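Local coordinates for protein glutathione synthetase-like effector 30 (Gpa-GSS30-apo) (Globodera pallida, PDB 5OET) that probably derives from a housekeeping glutathione synthetase and serves as an effector of a plant-parasitic nematode, keeping the fold of an ATP-dependent ligase, at residues L63-D68 against Q85-S90; R157-M162 against N484-K489; A243-L248 against V307-F312. All blocks are in the same frame, centred on the assembly; numbering follows the deposited sequence.

Overall arrangement
Three pairings, between strands or between strand and turn, illustrate how a glutathione synthetase-like fold is joined up. Contacts 1 and 2 reach the same large mixed sheet from opposite sides of the chain's centre, their own centres about 37 Å apart. Contact 3 belongs to a second, smaller mixed sheet and is nested inside the long loop that contact 2 closes. Those two lie about 17 Å apart between centres and touch, Met162 CE packing 4.2 Å from Phe312 CE1. Contact 1 stays about 15 Å from contact 3 at the nearest atoms, and adjoins the second subunit. None of the three includes the magnesium-binding residues His406 and Glu426.

Contact 1 (L63-D68 against Q85-S90); sequences LVKFVD and QFLPLS
Lys65 and Leu87 carry the side-chain part of this antiparallel pairing, crossing at about a right angle. The lysine's CG sits in the crowded position between backbone N and carbonyl carbon (chi1 73°), which lays its aliphatic stem across the leucine: Lys65 CD comes 3.7 Å from Leu87 CD2, while a bend at chi3 turns the ammonium off towards the surface. Farther along, Val67 CG2 meets Gln85 CB obliquely at 3.9 Å. Gln85 bends at chi2 (55°), folding its amide back so that a lone pair of Gln85 OE1 takes Phe86 N at 3.2 Å; NE2 makes a weak hydrogen bond to Met82 O of the second subunit.

Lys65 and Gln85 form a hydrogen-bonded pair, with Lys65 N to Gln85 O at 2.9 Å and Gln85 N to Lys65 O at 3.1 Å, both nearly along the carbonyl axes. Next to them, Val64 and Phe86 are a non-hydrogen-bonded pair whose side chains diverge. Leu87 N, by contrast, approaches Leu63 O at 3.1 Å from above the carbonyl plane. Val64 also meets Leu59 of the second subunit. Three main-chain bonds and the Gln85 OE1 bond thus take up polar groups along this pairing, while side chains join it to the dimer partner.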
ATOM      1  N   LEU A  63       2.256   0.157   4.564  1.00 38.95           N
ATOM      2  CA  LEU A  63       3.051   0.307   5.786  1.00 38.66           C
ATOM      3  C   LEU A  63       2.698   1.641   6.401  1.00 37.74           C
ATOM      4  O   LEU A  63       3.505   2.562   6.442  1.00 36.43           O
ATOM      5  CB  LEU A  63       4.541   0.183   5.489  1.00 39.16           C
ATOM      6  CG  LEU A  63       4.965  -1.240   5.094  1.00 40.51           C
ATOM      7  CD1 LEU A  63       6.440  -1.229   4.709  1.00 41.43           C
ATOM      8  CD2 LEU A  63       4.665  -2.243   6.200  1.00 40.53           C
ATOM      9  N   VAL A  64       1.464   1.705   6.883  1.00 36.56           N
ATOM     10  CA  VAL A  64       0.841   2.941   7.299  1.00 37.79           C
ATOM     11  C   VAL A  64      -0.048   2.683   8.507  1.00 37.94           C
ATOM     12  O   VAL A  64      -0.390   1.521   8.796  1.00 38.25           O
ATOM     13  CB  VAL A  64       0.026   3.610   6.133  1.00 38.77           C
ATOM     14  CG1 VAL A  64       0.964   4.224   5.095  1.00 38.68           C
ATOM     15  CG2 VAL A  64      -0.930   2.634   5.442  1.00 38.81           C
ATOM     16  N   LYS A  65      -0.391   3.756   9.212  1.00 38.82           N
ATOM     17  CA  LYS A  65      -1.410   3.722  10.265  1.00 40.54           C
ATOM     18  C   LYS A  65      -2.291   4.970  10.185  1.00 40.39           C
ATOM     19  O   LYS A  65      -1.874   6.000   9.647  1.00 38.36           O
ATOM     20  CB  LYS A  65      -0.741   3.662  11.651  1.00 43.43           C
ATOM     21  CG  LYS A  65      -0.107   4.988  12.076  1.00 46.74           C
ATOM     22  CD  LYS A  65       0.941   4.929  13.172  1.00 49.00           C
ATOM     23  CE  LYS A  65       0.441   4.298  14.455  1.00 51.03           C
ATOM     24  NZ  LYS A  65       1.224   4.819  15.617  1.00 53.27           N
ATOM     25  N   PHE A  66      -3.476   4.907  10.783  1.00 40.84           N
ATOM     26  CA  PHE A  66      -4.314   6.103  10.925  1.00 42.31           C
ATOM     27  C   PHE A  66      -3.762   7.052  12.008  1.00 44.33           C
ATOM     28  O   PHE A  66      -3.270   6.600  13.035  1.00 42.32           O
ATOM     29  CB  PHE A  66      -5.753   5.715  11.230  1.00 42.45           C
ATOM     30  CG  PHE A  66      -6.456   5.001  10.107  1.00 41.61           C
ATOM     31  CD1 PHE A  66      -6.851   5.705   8.955  1.00 41.80           C
ATOM     32  CD2 PHE A  66      -6.763   3.641  10.198  1.00 40.07           C
ATOM     33  CE1 PHE A  66      -7.512   5.062   7.907  1.00 40.98           C
ATOM     34  CE2 PHE A  66      -7.428   2.996   9.151  1.00 40.01           C
ATOM     35  CZ  PHE A  66      -7.802   3.706   8.007  1.00 40.21           C
ATOM     36  N   VAL A  67      -3.816   8.357  11.751  1.00 48.64           N
ATOM     37  CA  VAL A  67      -3.396   9.395  12.726  1.00 53.61           C
ATOM     38  C   VAL A  67      -4.412  10.554  12.749  1.00 57.58           C
ATOM     39  O   VAL A  67      -5.192  10.651  11.823  1.00 56.84           O
ATOM     40  CB  VAL A  67      -1.982   9.940  12.370  1.00 54.90           C
ATOM     41  CG1 VAL A  67      -1.522  11.003  13.374  1.00 56.21           C
ATOM     42  CG2 VAL A  67      -0.957   8.814  12.289  1.00 54.11           C
ATOM     43  N   ASP A  68      -4.404  11.416  13.785  1.00 64.76           N
ATOM     44  CA  ASP A  68      -5.074  12.776  13.800  1.00 70.13           C
ATOM     45  C   ASP A  68      -6.514  12.673  14.341  1.00 73.16           C
ATOM     46  O   ASP A  68      -6.846  11.748  15.088  1.00 75.08           O
ATOM     47  CB  ASP A  68      -5.059  13.478  12.405  1.00 72.00           C
ATOM     48  CG  ASP A  68      -5.138  15.019  12.458  1.00 75.42           C
ATOM     49  OD1 ASP A  68      -5.575  15.638  13.459  1.00 79.87           O
ATOM     50  OD2 ASP A  68      -4.781  15.621  11.429  1.00 73.40           O
ATOM     51  N   GLN A  85      -0.229   7.877   7.811  1.00 42.46           N
ATOM     52  CA  GLN A  85       1.190   8.181   7.935  1.00 42.23           C
ATOM     53  C   GLN A  85       1.968   6.878   7.879  1.00 40.33           C
ATOM     54  O   GLN A  85       1.455   5.865   8.333  1.00 39.03           O
ATOM     55  CB  GLN A  85       1.479   8.904   9.259  1.00 42.85           C
ATOM     56  CG  GLN A  85       2.851   9.541   9.335  1.00 43.92           C
ATOM     57  CD  GLN A  85       3.113  10.489   8.173  1.00 45.62           C
ATOM     58  OE1 GLN A  85       3.563  10.066   7.086  1.00 45.93           O
ATOM     59  NE2 GLN A  85       2.838  11.781   8.392  1.00 47.80           N
ATOM     60  N   PHE A  86       3.187   6.906   7.333  1.00 39.46           N
ATOM     61  CA  PHE A  86       3.993   5.681   7.225  1.00 39.47           C
ATOM     62  C   PHE A  86       4.576   5.332   8.583  1.00 39.51           C
ATOM     63  O   PHE A  86       4.691   6.198   9.457  1.00 38.65           O
ATOM     64  CB  PHE A  86       5.084   5.728   6.124  1.00 39.63           C
ATOM     65  CG  PHE A  86       6.260   6.626   6.438  1.00 41.21           C
ATOM     66  CD1 PHE A  86       6.220   7.997   6.128  1.00 42.13           C
ATOM     67  CD2 PHE A  86       7.407   6.112   7.020  1.00 40.20           C
ATOM     68  CE1 PHE A  86       7.290   8.820   6.426  1.00 42.45           C
ATOM     69  CE2 PHE A  86       8.469   6.931   7.311  1.00 40.98           C
ATOM     70  CZ  PHE A  86       8.417   8.283   7.020  1.00 42.34           C
ATOM     71  N   LEU A  87       4.908   4.056   8.750  1.00 38.87           N
ATOM     72  CA  LEU A  87       5.416   3.543  10.012  1.00 39.53           C
ATOM     73  C   LEU A  87       6.927   3.723  10.061  1.00 40.47           C
ATOM     74  O   LEU A  87       7.611   3.395   9.099  1.00 41.69           O
ATOM     75  CB  LEU A  87       5.075   2.064  10.136  1.00 38.99           C
ATOM     76  CG  LEU A  87       3.581   1.703  10.213  1.00 38.62           C
ATOM     77  CD1 LEU A  87       3.384   0.192  10.147  1.00 37.58           C
ATOM     78  CD2 LEU A  87       2.925   2.266  11.458  1.00 37.94           C
ATOM     79  N   PRO A  88       7.468   4.227  11.177  1.00 41.64           N
ATOM     80  CA  PRO A  88       8.917   4.382  11.192  1.00 42.64           C
ATOM     81  C   PRO A  88       9.661   3.043  11.022  1.00 41.98           C
ATOM     82  O   PRO A  88       9.252   2.023  11.560  1.00 41.59           O
ATOM     83  CB  PRO A  88       9.184   5.015  12.561  1.00 43.52           C
ATOM     84  CG  PRO A  88       8.054   4.552  13.397  1.00 43.50           C
ATOM     85  CD  PRO A  88       6.878   4.604  12.466  1.00 42.47           C
ATOM     86  N   LEU A  89      10.753   3.100  10.277  1.00 42.05           N
ATOM     87  CA  LEU A  89      11.454   1.938   9.768  1.00 42.83           C
ATOM     88  C   LEU A  89      12.958   2.182   9.765  1.00 42.50           C
ATOM     89  O   LEU A  89      13.432   3.325   9.737  1.00 43.75           O
ATOM     90  CB  LEU A  89      10.982   1.635   8.350  1.00 44.63           C
ATOM     91  CG  LEU A  89      11.124   2.765   7.291  1.00 46.92           C
ATOM     92  CD1 LEU A  89      12.364   2.585   6.433  1.00 48.60           C
ATOM     93  CD2 LEU A  89       9.915   2.863   6.369  1.00 47.41           C
ATOM     94  N   SER A  90      13.709   1.101   9.828  1.00 41.21           N
ATOM     95  CA  SER A  90      15.134   1.177   9.621  1.00 42.20           C
ATOM     96  C   SER A  90      15.308   1.136   8.112  1.00 41.73           C
ATOM     97  O   SER A  90      14.513   0.477   7.415  1.00 40.65           O
ATOM     98  CB  SER A  90      15.842   0.005  10.283  1.00 42.67           C
ATOM     99  OG  SER A  90      15.362  -1.208   9.748  1.00 42.00           O
TER

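Contact 2 (R157-M162 against N484-K489); sequences RQPVAM and NMETGK
Gln158 opens the contact by bracing its own chain: its CG is anti to the backbone N (chi1 -174°), and a lone pair of Gln158 OE1 receives Val160 N at 3.0 Å. Its NE2 is bonded to Thr334 O, so the amide is held at both ends. The ring of Pro159 lies against two polar groups, CB being 3.5 Å from Asn484 ND2 and CG 3.7 Å from Glu486 OE2, whose chain crosses it obliquely. Pro159 O takes Met485 N at 2.8 Å, almost straight at the hydrogen (173°) though from above the carbonyl plane. Val160 pairs with Asn484 as antiparallel, non-hydrogen-bonded neighbours with both side chains on one face. Ala161 CB then meets Met485 SD at 3.9 Å; the methionine's CG, anti to the carbonyl carbon, brings CG and SD there, and the bend at chi3 turns CE in beside them.

Across the turn, Asn484 OD1 accepts from Glu486 N at 2.8 Å and Thr487 N at 3.0 Å, an Asx turn and Asx motif, while Gly488 and Lys489 stand together opposite Asn484 in a G1 beta bulge. Asn484 thus shapes the hairpin turn, which the Met485-to-Pro159 bond holds to the residue leading into strand 160-173, next to the Ala161-Gly483 backbone bond.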
ATOM      1  N   ARG A 157     -18.406 -23.877  26.160  1.00 65.96           N
ATOM      2  CA  ARG A 157     -19.345 -24.001  25.051  1.00 63.20           C
ATOM      3  C   ARG A 157     -18.682 -24.203  23.698  1.00 59.16           C
ATOM      4  O   ARG A 157     -19.261 -24.830  22.816  1.00 59.19           O
ATOM      5  CB  ARG A 157     -20.303 -22.811  25.049  1.00 64.54           C
ATOM      6  CG  ARG A 157     -21.420 -23.043  26.059  1.00 65.75           C
ATOM      7  CD  ARG A 157     -22.170 -21.782  26.379  1.00 66.89           C
ATOM      8  NE  ARG A 157     -23.066 -21.992  27.513  1.00 69.54           N
ATOM      9  CZ  ARG A 157     -23.861 -21.070  28.043  1.00 71.50           C
ATOM     10  NH1 ARG A 157     -24.614 -21.385  29.092  1.00 73.74           N
ATOM     11  NH2 ARG A 157     -23.915 -19.837  27.519  1.00 71.39           N
ATOM     12  N   GLN A 158     -17.479 -23.665  23.532  1.00 55.71           N
ATOM     13  CA  GLN A 158     -16.648 -23.928  22.355  1.00 52.51           C
ATOM     14  C   GLN A 158     -15.284 -24.460  22.798  1.00 52.74           C
ATOM     15  O   GLN A 158     -14.445 -23.683  23.229  1.00 53.59           O
ATOM     16  CB  GLN A 158     -16.500 -22.664  21.511  1.00 47.61           C
ATOM     17  CG  GLN A 158     -15.777 -22.857  20.193  1.00 45.64           C
ATOM     18  CD  GLN A 158     -16.166 -24.112  19.416  1.00 44.90           C
ATOM     19  OE1 GLN A 158     -15.607 -25.183  19.629  1.00 43.73           O
ATOM     20  NE2 GLN A 158     -17.100 -23.972  18.490  1.00 43.84           N
ATOM     21  N   PRO A 159     -15.070 -25.789  22.715  1.00 54.11           N
ATOM     22  CA  PRO A 159     -13.755 -26.398  23.029  1.00 54.68           C
ATOM     23  C   PRO A 159     -12.602 -25.969  22.131  1.00 53.69           C
ATOM     24  O   PRO A 159     -11.461 -25.961  22.573  1.00 54.24           O
ATOM     25  CB  PRO A 159     -14.001 -27.903  22.826  1.00 55.39           C
ATOM     26  CG  PRO A 159     -15.459 -28.070  22.991  1.00 56.06           C
ATOM     27  CD  PRO A 159     -16.072 -26.827  22.421  1.00 54.93           C
ATOM     28  N   VAL A 160     -12.904 -25.653  20.873  1.00 53.86           N
ATOM     29  CA  VAL A 160     -11.884 -25.295  19.884  1.00 52.96           C
ATOM     30  C   VAL A 160     -11.481 -23.834  20.048  1.00 51.22           C
ATOM     31  O   VAL A 160     -12.305 -22.929  19.919  1.00 50.10           O
ATOM     32  CB  VAL A 160     -12.346 -25.573  18.432  1.00 52.86           C
ATOM     33  CG1 VAL A 160     -11.332 -25.048  17.422  1.00 52.12           C
ATOM     34  CG2 VAL A 160     -12.569 -27.064  18.233  1.00 54.06           C
ATOM     35  N   ALA A 161     -10.197 -23.644  20.323  1.00 50.85           N
ATOM     36  CA  ALA A 161      -9.572 -22.336  20.437  1.00 50.27           C
ATOM     37  C   ALA A 161      -8.607 -22.177  19.292  1.00 48.69           C
ATOM     38  O   ALA A 161      -8.017 -23.143  18.834  1.00 48.85           O
ATOM     39  CB  ALA A 161      -8.833 -22.212  21.771  1.00 50.17           C
ATOM     40  N   MET A 162      -8.479 -20.943  18.838  1.00 49.66           N
ATOM     41  CA  MET A 162      -7.451 -20.517  17.894  1.00 49.40           C
ATOM     42  C   MET A 162      -6.456 -19.732  18.712  1.00 49.15           C
ATOM     43  O   MET A 162      -6.839 -18.847  19.454  1.00 48.97           O
ATOM     44  CB  MET A 162      -8.054 -19.619  16.836  1.00 49.13           C
ATOM     45  CG  MET A 162      -7.043 -18.943  15.942  1.00 49.16           C
ATOM     46  SD  MET A 162      -7.918 -18.195  14.571  1.00 48.51           S
ATOM     47  CE  MET A 162      -6.672 -17.021  14.048  1.00 49.09           C
ATOM     48  N   ASN A 484      -8.056 -28.073  20.669  1.00 53.74           N
ATOM     49  CA  ASN A 484      -9.253 -28.357  21.447  1.00 54.21           C
ATOM     50  C   ASN A 484      -8.858 -28.358  22.906  1.00 56.46           C
ATOM     51  O   ASN A 484      -8.050 -29.167  23.312  1.00 60.87           O
ATOM     52  CB  ASN A 484      -9.828 -29.715  21.049  1.00 53.62           C
ATOM     53  CG  ASN A 484     -11.051 -30.094  21.862  1.00 53.07           C
ATOM     54  OD1 ASN A 484     -11.023 -30.116  23.095  1.00 52.38           O
ATOM     55  ND2 ASN A 484     -12.122 -30.417  21.171  1.00 52.40           N
ATOM     56  N   MET A 485      -9.466 -27.500  23.703  1.00 57.58           N
ATOM     57  CA  MET A 485      -9.046 -27.321  25.085  1.00 59.81           C
ATOM     58  C   MET A 485      -9.605 -28.308  26.089  1.00 61.70           C
ATOM     59  O   MET A 485      -9.215 -28.265  27.257  1.00 61.83           O
ATOM     60  CB  MET A 485      -9.409 -25.926  25.536  1.00 61.43           C
ATOM     61  CG  MET A 485      -8.778 -24.880  24.663  1.00 62.61           C
ATOM     62  SD  MET A 485      -8.911 -23.333  25.523  1.00 67.44           S
ATOM     63  CE  MET A 485     -10.666 -23.007  25.319  1.00 66.87           C
ATOM     64  N   GLU A 486     -10.521 -29.175  25.659  1.00 64.30           N
ATOM     65  CA  GLU A 486     -11.096 -30.197  26.543  1.00 67.94           C
ATOM     66  C   GLU A 486     -10.275 -31.467  26.498  1.00 67.74           C
ATOM     67  O   GLU A 486     -10.100 -32.120  27.513  1.00 67.72           O
ATOM     68  CB  GLU A 486     -12.568 -30.489  26.192  1.00 70.88           C
ATOM     69  CG  GLU A 486     -13.561 -29.863  27.166  1.00 73.88           C
ATOM     70  CD  GLU A 486     -14.916 -29.604  26.532  1.00 77.57           C
ATOM     71  OE1 GLU A 486     -15.462 -30.540  25.903  1.00 80.89           O
ATOM     72  OE2 GLU A 486     -15.415 -28.459  26.649  1.00 78.83           O
ATOM     73  N   THR A 487      -9.793 -31.809  25.308  1.00 68.53           N
ATOM     74  CA  THR A 487      -8.864 -32.925  25.104  1.00 69.07           C
ATOM     75  C   THR A 487      -7.384 -32.496  25.200  1.00 67.20           C
ATOM     76  O   THR A 487      -6.548 -33.282  25.624  1.00 68.81           O
ATOM     77  CB  THR A 487      -9.131 -33.598  23.739  1.00 69.50           C
ATOM     78  OG1 THR A 487      -8.886 -32.673  22.668  1.00 67.96           O
ATOM     79  CG2 THR A 487     -10.577 -34.053  23.658  1.00 70.21           C
ATOM     80  N   GLY A 488      -7.068 -31.258  24.822  1.00 64.36           N
ATOM     81  CA  GLY A 488      -5.676 -30.794  24.714  1.00 64.11           C
ATOM     82  C   GLY A 488      -4.966 -31.249  23.438  1.00 63.65           C
ATOM     83  O   GLY A 488      -3.747 -31.152  23.345  1.00 63.07           O
ATOM     84  N   LYS A 489      -5.737 -31.722  22.455  1.00 63.76           N
ATOM     85  CA  LYS A 489      -5.226 -32.135  21.158  1.00 63.90           C
ATOM     86  C   LYS A 489      -5.151 -30.939  20.230  1.00 60.25           C
ATOM     87  O   LYS A 489      -6.052 -30.104  20.220  1.00 59.20           O
ATOM     88  CB  LYS A 489      -6.183 -33.170  20.522  1.00 68.55           C
ATOM     89  CG  LYS A 489      -5.595 -33.981  19.350  1.00 71.80           C
ATOM     90  CD  LYS A 489      -6.505 -34.104  18.110  1.00 73.12           C
ATOM     91  CE  LYS A 489      -7.626 -35.116  18.306  1.00 75.90           C
ATOM     92  NZ  LYS A 489      -7.160 -36.535  18.233  1.00 78.18           N
TER

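Contact 3 (A243-L248 against V307-F312); sequences AEAVIL and VVAVVF
Leu248 is the side chain that best traces this parallel pairing. Its CB lies 3.7 Å from Val308 CG1, and also skirts the carbonyl oxygen of Val310. CG, anti to the backbone N (chi1 -162°), rises from the sheet on the face of Val246 and Val308, and chi2 (62°) turns CD2 towards Val311. At the tip, the CD2 methyl arrives 4.2 Å from Val311 CG2, the two side chains lying side by side and pointing the same way. One leucine thus spans two valines on the same face, Val308 at its base and Val311 at its end.

Val246 adds to that face, its CG2 meeting Val308 CG2 obliquely at 3.8 Å. Ile247 and Val310 project together from the other face, also side by side, toward helix 225-240, where Ile247 touches Trp237 and Val310 touches Leu233 and Ala236. Near the start, Ala245 CB and Ala309 CB touch at 3.7 Å.

Val246 N gives to Val307 O, and Ala309 N to Val246 O. The alternation along 246-248 runs on unbroken, while the corner at Ala309 adds an extra residue to the other strand: Leu248 N binds Val310 O at 2.9 Å with an angle of 173° at the hydrogen, and Phe312 N binds Leu248 O at 2.7 Å. On its other edge strand 246-251 pairs in parallel with 279-283, and helix 259-270 lies between those two in the chain, consistent with a beta-alpha-beta crossover in a Rossmann-like sheet. Strand 306-314 pairs in addition with 300-302 (antiparallel) and 336-337 (parallel). With four main-chain bonds meeting the polar demand between the strands, the valine, leucine, isoleucine and alanine side chains, nearly all buried, can pack mainly by apolar contact.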
ATOM      1  N   ALA A 243     -21.463 -23.207   6.594  1.00 54.70           N
ATOM      2  CA  ALA A 243     -21.160 -22.508   5.332  1.00 54.69           C
ATOM      3  C   ALA A 243     -21.634 -21.074   5.294  1.00 54.59           C
ATOM      4  O   ALA A 243     -21.042 -20.272   4.587  1.00 53.15           O
ATOM      5  CB  ALA A 243     -21.756 -23.240   4.138  1.00 56.48           C
ATOM      6  N   GLU A 244     -22.709 -20.768   6.023  1.00 56.13           N
ATOM      7  CA  GLU A 244     -23.282 -19.417   6.049  1.00 57.20           C
ATOM      8  C   GLU A 244     -22.754 -18.520   7.178  1.00 54.69           C
ATOM      9  O   GLU A 244     -23.077 -17.320   7.199  1.00 54.77           O
ATOM     10  CB  GLU A 244     -24.832 -19.472   6.045  1.00 61.54           C
ATOM     11  CG  GLU A 244     -25.495 -19.604   4.661  1.00 65.43           C
ATOM     12  CD  GLU A 244     -25.119 -18.512   3.617  1.00 68.52           C
ATOM     13  OE1 GLU A 244     -24.687 -17.368   3.952  1.00 70.02           O
ATOM     14  OE2 GLU A 244     -25.241 -18.817   2.417  1.00 71.46           O
ATOM     15  N   ALA A 245     -21.920 -19.071   8.069  1.00 51.96           N
ATOM     16  CA  ALA A 245     -21.291 -18.313   9.152  1.00 49.25           C
ATOM     17  C   ALA A 245     -20.186 -17.361   8.723  1.00 47.64           C
ATOM     18  O   ALA A 245     -19.438 -17.627   7.777  1.00 46.25           O
ATOM     19  CB  ALA A 245     -20.735 -19.248  10.201  1.00 48.91           C
ATOM     20  N   VAL A 246     -20.070 -16.272   9.488  1.00 47.31           N
ATOM     21  CA  VAL A 246     -19.156 -15.168   9.211  1.00 46.59           C
ATOM     22  C   VAL A 246     -18.045 -15.155  10.220  1.00 45.49           C
ATOM     23  O   VAL A 246     -18.180 -15.687  11.311  1.00 47.13           O
ATOM     24  CB  VAL A 246     -19.844 -13.768   9.306  1.00 47.55           C
ATOM     25  CG1 VAL A 246     -21.107 -13.721   8.457  1.00 48.69           C
ATOM     26  CG2 VAL A 246     -20.151 -13.344  10.762  1.00 46.89           C
ATOM     27  N   ILE A 247     -16.974 -14.474   9.869  1.00 43.75           N
ATOM     28  CA  ILE A 247     -15.888 -14.213  10.778  1.00 42.62           C
ATOM     29  C   ILE A 247     -15.987 -12.753  11.253  1.00 42.57           C
ATOM     30  O   ILE A 247     -16.060 -11.827  10.438  1.00 41.88           O
ATOM     31  CB  ILE A 247     -14.554 -14.468  10.079  1.00 41.42           C
ATOM     32  CG1 ILE A 247     -14.399 -15.959   9.792  1.00 41.60           C
ATOM     33  CG2 ILE A 247     -13.412 -13.991  10.952  1.00 41.33           C
ATOM     34  CD1 ILE A 247     -13.303 -16.251   8.798  1.00 41.49           C
ATOM     35  N   LEU A 248     -15.971 -12.552  12.571  1.00 41.85           N
ATOM     36  CA  LEU A 248     -16.138 -11.233  13.145  1.00 41.87           C
ATOM     37  C   LEU A 248     -14.783 -10.644  13.474  1.00 41.92           C
ATOM     38  O   LEU A 248     -13.974 -11.289  14.156  1.00 41.87           O
ATOM     39  CB  LEU A 248     -16.976 -11.324  14.403  1.00 43.16           C
ATOM     40  CG  LEU A 248     -17.625 -10.046  14.928  1.00 43.58           C
ATOM     41  CD1 LEU A 248     -18.614  -9.484  13.912  1.00 43.89           C
ATOM     42  CD2 LEU A 248     -18.337 -10.360  16.244  1.00 44.68           C
ATOM     43  N   VAL A 307     -24.738 -16.107  11.829  1.00 49.47           N
ATOM     44  CA  VAL A 307     -24.024 -16.864  12.829  1.00 47.61           C
ATOM     45  C   VAL A 307     -22.544 -16.511  12.679  1.00 45.50           C
ATOM     46  O   VAL A 307     -22.050 -16.275  11.586  1.00 44.67           O
ATOM     47  CB  VAL A 307     -24.319 -18.376  12.719  1.00 48.24           C
ATOM     48  CG1 VAL A 307     -23.649 -19.147  13.845  1.00 47.65           C
ATOM     49  CG2 VAL A 307     -25.829 -18.622  12.787  1.00 49.48           C
ATOM     50  N   VAL A 308     -21.857 -16.386  13.805  1.00 45.02           N
ATOM     51  CA  VAL A 308     -20.461 -15.981  13.819  1.00 43.31           C
ATOM     52  C   VAL A 308     -19.676 -17.214  14.208  1.00 43.05           C
ATOM     53  O   VAL A 308     -19.864 -17.740  15.304  1.00 44.09           O
ATOM     54  CB  VAL A 308     -20.209 -14.847  14.827  1.00 42.77           C
ATOM     55  CG1 VAL A 308     -18.731 -14.523  14.912  1.00 42.43           C
ATOM     56  CG2 VAL A 308     -20.979 -13.597  14.451  1.00 43.13           C
ATOM     57  N   ALA A 309     -18.817 -17.670  13.301  1.00 42.58           N
ATOM     58  CA  ALA A 309     -17.980 -18.854  13.510  1.00 42.42           C
ATOM     59  C   ALA A 309     -16.731 -18.543  14.345  1.00 42.39           C
ATOM     60  O   ALA A 309     -16.339 -19.333  15.209  1.00 44.26           O
ATOM     61  CB  ALA A 309     -17.575 -19.457  12.177  1.00 42.11           C
ATOM     62  N   VAL A 310     -16.105 -17.397  14.073  1.00 41.37           N
ATOM     63  CA  VAL A 310     -14.860 -16.983  14.699  1.00 40.21           C
ATOM     64  C   VAL A 310     -14.993 -15.548  15.141  1.00 40.19           C
ATOM     65  O   VAL A 310     -15.399 -14.718  14.350  1.00 39.73           O
ATOM     66  CB  VAL A 310     -13.707 -17.035  13.688  1.00 39.71           C
ATOM     67  CG1 VAL A 310     -12.371 -16.689  14.353  1.00 39.47           C
ATOM     68  CG2 VAL A 310     -13.654 -18.393  13.020  1.00 40.30           C
ATOM     69  N   VAL A 311     -14.638 -15.247  16.384  1.00 41.73           N
ATOM     70  CA  VAL A 311     -14.501 -13.850  16.800  1.00 43.45           C
ATOM     71  C   VAL A 311     -13.022 -13.496  16.866  1.00 44.53           C
ATOM     72  O   VAL A 311     -12.317 -13.883  17.789  1.00 44.91           O
ATOM     73  CB  VAL A 311     -15.201 -13.538  18.123  1.00 43.55           C
ATOM     74  CG1 VAL A 311     -14.989 -12.074  18.495  1.00 43.80           C
ATOM     75  CG2 VAL A 311     -16.681 -13.786  17.985  1.00 45.15           C
ATOM     76  N   PHE A 312     -12.559 -12.760  15.866  1.00 47.04           N
ATOM     77  CA  PHE A 312     -11.194 -12.320  15.818  1.00 48.50           C
ATOM     78  C   PHE A 312     -11.102 -11.018  16.618  1.00 50.32           C
ATOM     79  O   PHE A 312     -11.549  -9.972  16.173  1.00 51.49           O
ATOM     80  CB  PHE A 312     -10.776 -12.212  14.352  1.00 49.76           C
ATOM     81  CG  PHE A 312      -9.283 -12.189  14.119  1.00 51.06           C
ATOM     82  CD1 PHE A 312      -8.382 -12.908  14.913  1.00 51.53           C
ATOM     83  CD2 PHE A 312      -8.775 -11.454  13.059  1.00 51.16           C
ATOM     84  CE1 PHE A 312      -7.015 -12.865  14.652  1.00 51.80           C
ATOM     85  CE2 PHE A 312      -7.409 -11.398  12.798  1.00 51.26           C
ATOM     86  CZ  PHE A 312      -6.529 -12.107  13.588  1.00 51.24           C
TER